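Local coordinates for Endoglucanase(Endo-1,4-beta-glucanase)protein (Pseudomonas stutzeri, PDB 6R2J) that probably hydrolyses beta-1,4-glycosidic links in cellulose as a family 5 endoglucanase and binds cellobiose in its active-site cleft, at residues Asp199-Phe209 with Gln246-Ile255. Sequence-based numbering, arbitrary orientation.
With BGC (beta-D-glucopyranose), chain E; TRS (2-amino-2-hydroxymethyl-propane-1,3-diol), chain G.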
loop_
_atom_site.group_PDB
_atom_site.type_symbol
_atom_site.label_atom_id
_atom_site.label_comp_id
_atom_site.label_asym_id
_atom_site.label_seq_id
_atom_site.Cartn_x
_atom_site.Cartn_y
_atom_site.Cartn_z
ATOM N N ASP A 199 -1.995 -7.663 -18.279
ATOM C CA ASP A 199 -0.738 -6.940 -18.096
ATOM C C ASP A 199 -0.949 -5.685 -17.237
ATOM O O ASP A 199 -0.499 -4.580 -17.556
ATOM C CB ASP A 199 -0.122 -6.641 -19.454
ATOM C CG ASP A 199 1.326 -6.329 -19.363
ATOM O OD1 ASP A 199 1.921 -6.522 -18.296
ATOM O OD2 ASP A 199 1.876 -5.845 -20.364
ATOM N N ARG A 200 -1.694 -5.848 -16.153
ATOM C CA ARG A 200 -1.950 -4.731 -15.256
ATOM C C ARG A 200 -1.726 -5.148 -13.830
ATOM O O ARG A 200 -2.573 -4.969 -12.954
ATOM C CB ARG A 200 -3.319 -4.131 -15.464
ATOM C CG ARG A 200 -3.383 -3.239 -16.696
ATOM C CD ARG A 200 -4.814 -2.712 -16.787
ATOM N NE ARG A 200 -4.965 -1.694 -17.840
ATOM C CZ ARG A 200 -5.051 -1.904 -19.147
ATOM N NH1 ARG A 200 -4.925 -3.127 -19.565
ATOM N NH2 ARG A 200 -5.169 -0.860 -20.000
ATOM N N LEU A 201 -0.556 -5.721 -13.591
ATOM C CA LEU A 201 -0.143 -6.187 -12.274
ATOM C C LEU A 201 1.162 -5.500 -11.901
ATOM O O LEU A 201 2.040 -5.313 -12.760
ATOM C CB LEU A 201 0.114 -7.689 -12.331
ATOM C CG LEU A 201 0.091 -8.587 -11.099
ATOM C CD1 LEU A 201 -0.674 -9.811 -11.481
ATOM C CD2 LEU A 201 1.536 -8.830 -10.744
ATOM N N ILE A 202 1.287 -5.152 -10.617
ATOM C CA ILE A 202 2.503 -4.556 -10.068
ATOM C C ILE A 202 2.806 -5.261 -8.750
ATOM O O ILE A 202 1.903 -5.563 -7.967
ATOM C CB ILE A 202 2.377 -3.023 -9.901
ATOM C CG1 ILE A 202 2.096 -2.415 -11.285
ATOM C CG2 ILE A 202 3.609 -2.460 -9.252
ATOM C CD1 ILE A 202 1.494 -0.984 -11.240
ATOM N N TYR A 203 4.090 -5.508 -8.512
ATOM C CA TYR A 203 4.558 -6.172 -7.301
ATOM C C TYR A 203 4.969 -5.121 -6.296
ATOM O O TYR A 203 5.428 -4.039 -6.654
ATOM C CB TYR A 203 5.703 -7.119 -7.591
ATOM C CG TYR A 203 5.212 -8.287 -8.391
ATOM C CD1 TYR A 203 5.166 -8.216 -9.777
ATOM C CD2 TYR A 203 4.732 -9.442 -7.761
ATOM C CE1 TYR A 203 4.706 -9.273 -10.525
ATOM C CE2 TYR A 203 4.287 -10.526 -8.506
ATOM C CZ TYR A 203 4.274 -10.434 -9.892
ATOM O OH TYR A 203 3.839 -11.491 -10.669
ATOM N N GLU A 204 4.744 -5.421 -5.035
ATOM C CA GLU A 204 4.775 -4.392 -4.014
ATOM C C GLU A 204 5.422 -4.981 -2.781
ATOM O O GLU A 204 4.972 -6.019 -2.282
ATOM C CB GLU A 204 3.379 -3.933 -3.595
ATOM C CG GLU A 204 3.420 -3.206 -2.250
ATOM C CD GLU A 204 2.031 -2.752 -1.784
ATOM O OE1 GLU A 204 1.015 -3.012 -2.488
ATOM O OE2 GLU A 204 1.963 -2.150 -0.698
ATOM N N ALA A 205 6.426 -4.272 -2.268
ATOM C CA ALA A 205 7.144 -4.615 -1.051
ATOM C C ALA A 205 7.105 -3.420 -0.108
ATOM O O ALA A 205 6.816 -2.283 -0.513
ATOM C CB ALA A 205 8.620 -4.952 -1.316
ATOM N N HIS A 206 7.457 -3.710 1.153
ATOM C CA HIS A 206 7.533 -2.761 2.253
ATOM C C HIS A 206 8.962 -2.720 2.744
ATOM O O HIS A 206 9.711 -3.685 2.593
ATOM C CB HIS A 206 6.589 -3.175 3.380
ATOM C CG HIS A 206 5.154 -3.127 2.963
ATOM N ND1 HIS A 206 4.119 -3.578 3.745
ATOM C CD2 HIS A 206 4.585 -2.686 1.814
ATOM C CE1 HIS A 206 2.977 -3.427 3.094
ATOM N NE2 HIS A 206 3.229 -2.849 1.939
ATOM N N LEU A 207 9.340 -1.582 3.309
ATOM C CA LEU A 207 10.735 -1.388 3.675
ATOM C C LEU A 207 10.835 -0.346 4.775
ATOM O O LEU A 207 10.424 0.798 4.588
ATOM C CB LEU A 207 11.542 -0.947 2.436
ATOM C CG LEU A 207 13.061 -0.714 2.515
ATOM C CD1 LEU A 207 13.631 -0.826 1.078
ATOM C CD2 LEU A 207 13.401 0.609 3.192
ATOM N N TYR A 208 11.403 -0.746 5.903
ATOM C CA TYR A 208 11.670 0.144 7.008
ATOM C C TYR A 208 13.157 0.095 7.344
ATOM O O TYR A 208 13.917 -0.729 6.830
ATOM C CB TYR A 208 10.786 -0.208 8.205
ATOM C CG TYR A 208 9.319 0.078 7.966
ATOM C CD1 TYR A 208 8.797 1.336 8.215
ATOM C CD2 TYR A 208 8.456 -0.925 7.510
ATOM C CE1 TYR A 208 7.443 1.596 8.023
ATOM C CE2 TYR A 208 7.115 -0.675 7.271
ATOM C CZ TYR A 208 6.598 0.581 7.552
ATOM O OH TYR A 208 5.262 0.848 7.373
ATOM N N PHE A 209 13.577 0.993 8.217
ATOM C CA PHE A 209 14.998 1.236 8.416
ATOM C C PHE A 209 15.564 0.681 9.723
ATOM O O PHE A 209 16.768 0.852 9.960
ATOM C CB PHE A 209 15.251 2.749 8.393
ATOM C CG PHE A 209 14.935 3.414 7.086
ATOM C CD1 PHE A 209 14.839 2.668 5.902
ATOM C CD2 PHE A 209 14.785 4.794 7.032
ATOM C CE1 PHE A 209 14.572 3.290 4.699
ATOM C CE2 PHE A 209 14.555 5.428 5.832
ATOM C CZ PHE A 209 14.430 4.674 4.664
ATOM N N GLN A 246 9.236 -6.947 -14.422
ATOM C CA GLN A 246 7.993 -6.594 -13.749
ATOM C C GLN A 246 8.092 -5.211 -13.132
ATOM O O GLN A 246 9.193 -4.675 -12.931
ATOM C CB GLN A 246 7.673 -7.607 -12.642
ATOM C CG GLN A 246 7.601 -9.053 -13.178
ATOM C CD GLN A 246 6.485 -9.202 -14.226
ATOM O OE1 GLN A 246 6.563 -10.023 -15.143
ATOM N NE2 GLN A 246 5.438 -8.410 -14.076
ATOM N N LYS A 247 6.911 -4.655 -12.819
ATOM C CA LYS A 247 6.778 -3.302 -12.282
ATOM C C LYS A 247 6.694 -3.351 -10.765
ATOM O O LYS A 247 6.086 -4.248 -10.197
ATOM C CB LYS A 247 5.537 -2.576 -12.813
ATOM C CG LYS A 247 5.469 -2.428 -14.327
ATOM C CD LYS A 247 4.026 -2.197 -14.766
ATOM C CE LYS A 247 3.107 -3.417 -14.516
ATOM N NZ LYS A 247 1.745 -3.210 -15.078
ATOM N N GLY A 248 7.279 -2.348 -10.114
ATOM C CA GLY A 248 7.272 -2.304 -8.662
ATOM C C GLY A 248 6.589 -1.131 -7.977
ATOM O O GLY A 248 6.347 -0.081 -8.571
ATOM N N PHE A 249 6.360 -1.293 -6.674
ATOM C CA PHE A 249 5.695 -0.311 -5.826
ATOM C C PHE A 249 6.236 -0.563 -4.418
ATOM O O PHE A 249 6.183 -1.696 -3.918
ATOM C CB PHE A 249 4.162 -0.458 -5.951
ATOM C CG PHE A 249 3.372 0.416 -5.002
ATOM C CD1 PHE A 249 3.711 1.757 -4.794
ATOM C CD2 PHE A 249 2.306 -0.110 -4.314
ATOM C CE1 PHE A 249 2.981 2.565 -3.913
ATOM C CE2 PHE A 249 1.580 0.680 -3.411
ATOM C CZ PHE A 249 1.914 2.025 -3.218
ATOM N N LEU A 250 6.813 0.466 -3.799
ATOM C CA LEU A 250 7.197 0.373 -2.390
ATOM C C LEU A 250 6.056 0.922 -1.531
ATOM O O LEU A 250 6.016 2.106 -1.176
ATOM C CB LEU A 250 8.493 1.123 -2.142
ATOM C CG LEU A 250 9.153 0.691 -0.841
ATOM C CD1 LEU A 250 9.822 -0.730 -0.924
ATOM C CD2 LEU A 250 10.150 1.763 -0.423
ATOM N N GLY A 251 5.123 0.034 -1.189
ATOM C CA GLY A 251 3.846 0.438 -0.613
ATOM C C GLY A 251 3.891 0.966 0.799
ATOM O O GLY A 251 2.906 1.550 1.268
ATOM N N GLU A 252 4.970 0.711 1.510
ATOM C CA GLU A 252 5.134 1.326 2.811
ATOM C C GLU A 252 6.601 1.527 3.136
ATOM O O GLU A 252 7.442 0.700 2.800
ATOM C CB GLU A 252 4.637 0.461 3.950
ATOM C CG GLU A 252 3.156 0.244 3.980
ATOM C CD GLU A 252 2.746 -0.596 5.153
ATOM O OE1 GLU A 252 3.568 -0.724 6.109
ATOM O OE2 GLU A 252 1.624 -1.151 5.090
ATOM N N TYR A 253 6.865 2.604 3.870
ATOM C CA TYR A 253 8.169 3.038 4.346
ATOM C C TYR A 253 7.808 4.252 5.197
ATOM O O TYR A 253 6.840 4.951 4.883
ATOM C CB TYR A 253 9.106 3.406 3.200
ATOM C CG TYR A 253 8.880 4.772 2.639
ATOM C CD1 TYR A 253 7.928 4.976 1.645
ATOM C CD2 TYR A 253 9.620 5.854 3.092
ATOM C CE1 TYR A 253 7.728 6.186 1.126
ATOM C CE2 TYR A 253 9.408 7.100 2.575
ATOM C CZ TYR A 253 8.459 7.272 1.609
ATOM O OH TYR A 253 8.265 8.547 1.108
ATOM N N GLY A 254 8.541 4.516 6.281
ATOM C CA GLY A 254 8.256 5.661 7.131
ATOM C C GLY A 254 9.373 5.825 8.129
ATOM O O GLY A 254 10.176 4.913 8.336
ATOM N N ILE A 255 9.423 7.009 8.735
ATOM C CA ILE A 255 10.496 7.296 9.678
ATOM C C ILE A 255 9.936 8.072 10.857
ATOM O O ILE A 255 8.986 8.848 10.735
ATOM C CB ILE A 255 11.666 8.110 9.046
ATOM C CG1 ILE A 255 11.196 9.477 8.544
ATOM C CG2 ILE A 255 12.345 7.381 7.918
ATOM C CD1 ILE A 255 12.310 10.356 7.952
HETATM C C2 BGC E . 9.228 -7.135 7.517
HETATM C C3 BGC E . 8.905 -6.646 6.141
HETATM C C4 BGC E . 7.799 -5.668 6.361
HETATM C C5 BGC E . 7.808 -4.885 7.636
HETATM C C6 BGC E . 6.624 -3.978 7.490
HETATM C C1 BGC E . 9.053 -6.363 8.850
HETATM O O2 BGC E . 10.508 -7.875 7.368
HETATM O O3 BGC E . 8.482 -7.696 5.263
HETATM O O4 BGC E . 7.903 -4.996 5.127
HETATM O O5 BGC E . 7.655 -5.868 8.768
HETATM O O6 BGC E . 6.263 -3.527 8.822
HETATM C C TRS G . 2.402 -1.972 8.854
HETATM C C1 TRS G . 1.150 -2.047 7.965
HETATM C C2 TRS G . 2.832 -0.513 9.107
HETATM C C3 TRS G . 2.142 -2.696 10.197
HETATM N N TRS G . 3.500 -2.621 8.101
HETATM O O1 TRS G . 1.365 -2.958 6.918
HETATM O O2 TRS G . 4.122 -0.449 9.704
HETATM O O3 TRS G . 1.702 -4.022 9.956
HETATM O O HOH W 1 4.609 -6.147 -13.329
HETATM O O HOH W 2 11.280 3.063 5.828
#
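Glu252 OE1 is gripped from two sources: Tyr208 OH donates to it at 2.6 Å, on the anti side, 25° out of the carboxylate plane, and the amine of a bound Tris, probably from the crystallisation liquor, adds a second bond. Tris O1 and a salt bridge from Arg56 hold OE2; together these bonds restrain the carboxylate's rotation in this crystal, with Tyr208 and Arg56 as the protein's share. The Tyr208 ring stands 74° from the carboxylate plane and presents its edge to it, while Tris O2 donates to the same hydroxyl. A phenylalanine here would keep the ring but would probably leave OE1 without its phenolic donor and the carboxylate freer to turn. Tyr208 and His206 line the glycan pocket with Glu144, and Tyr208 CE2, at the ring edge, lies 3.3 Å from C6 of the bound glucose. Glu252 CG sits 3.7 Å above the centre of the His206 ring, a CH-pi contact. Histidine suits this place because both nitrogens are used: NE2 donates to Glu204 OE2 at 3.0 Å, and ND1 bonds to Glu144. Glu204 OE2 lies 3.2 Å from Gly251 CA, where a side chain would clash. Between the two backbones, Ala205 N donates to Phe249 O at 3.1 Å, and Ala205 O accepts from Gly251 N. These bonds join neighbouring parallel strands 201-206 and 248-252 of the TIM barrel; strand 171-175 flanks 201-206, and helix 229-244 covers Tyr203, Ala205 and Leu207.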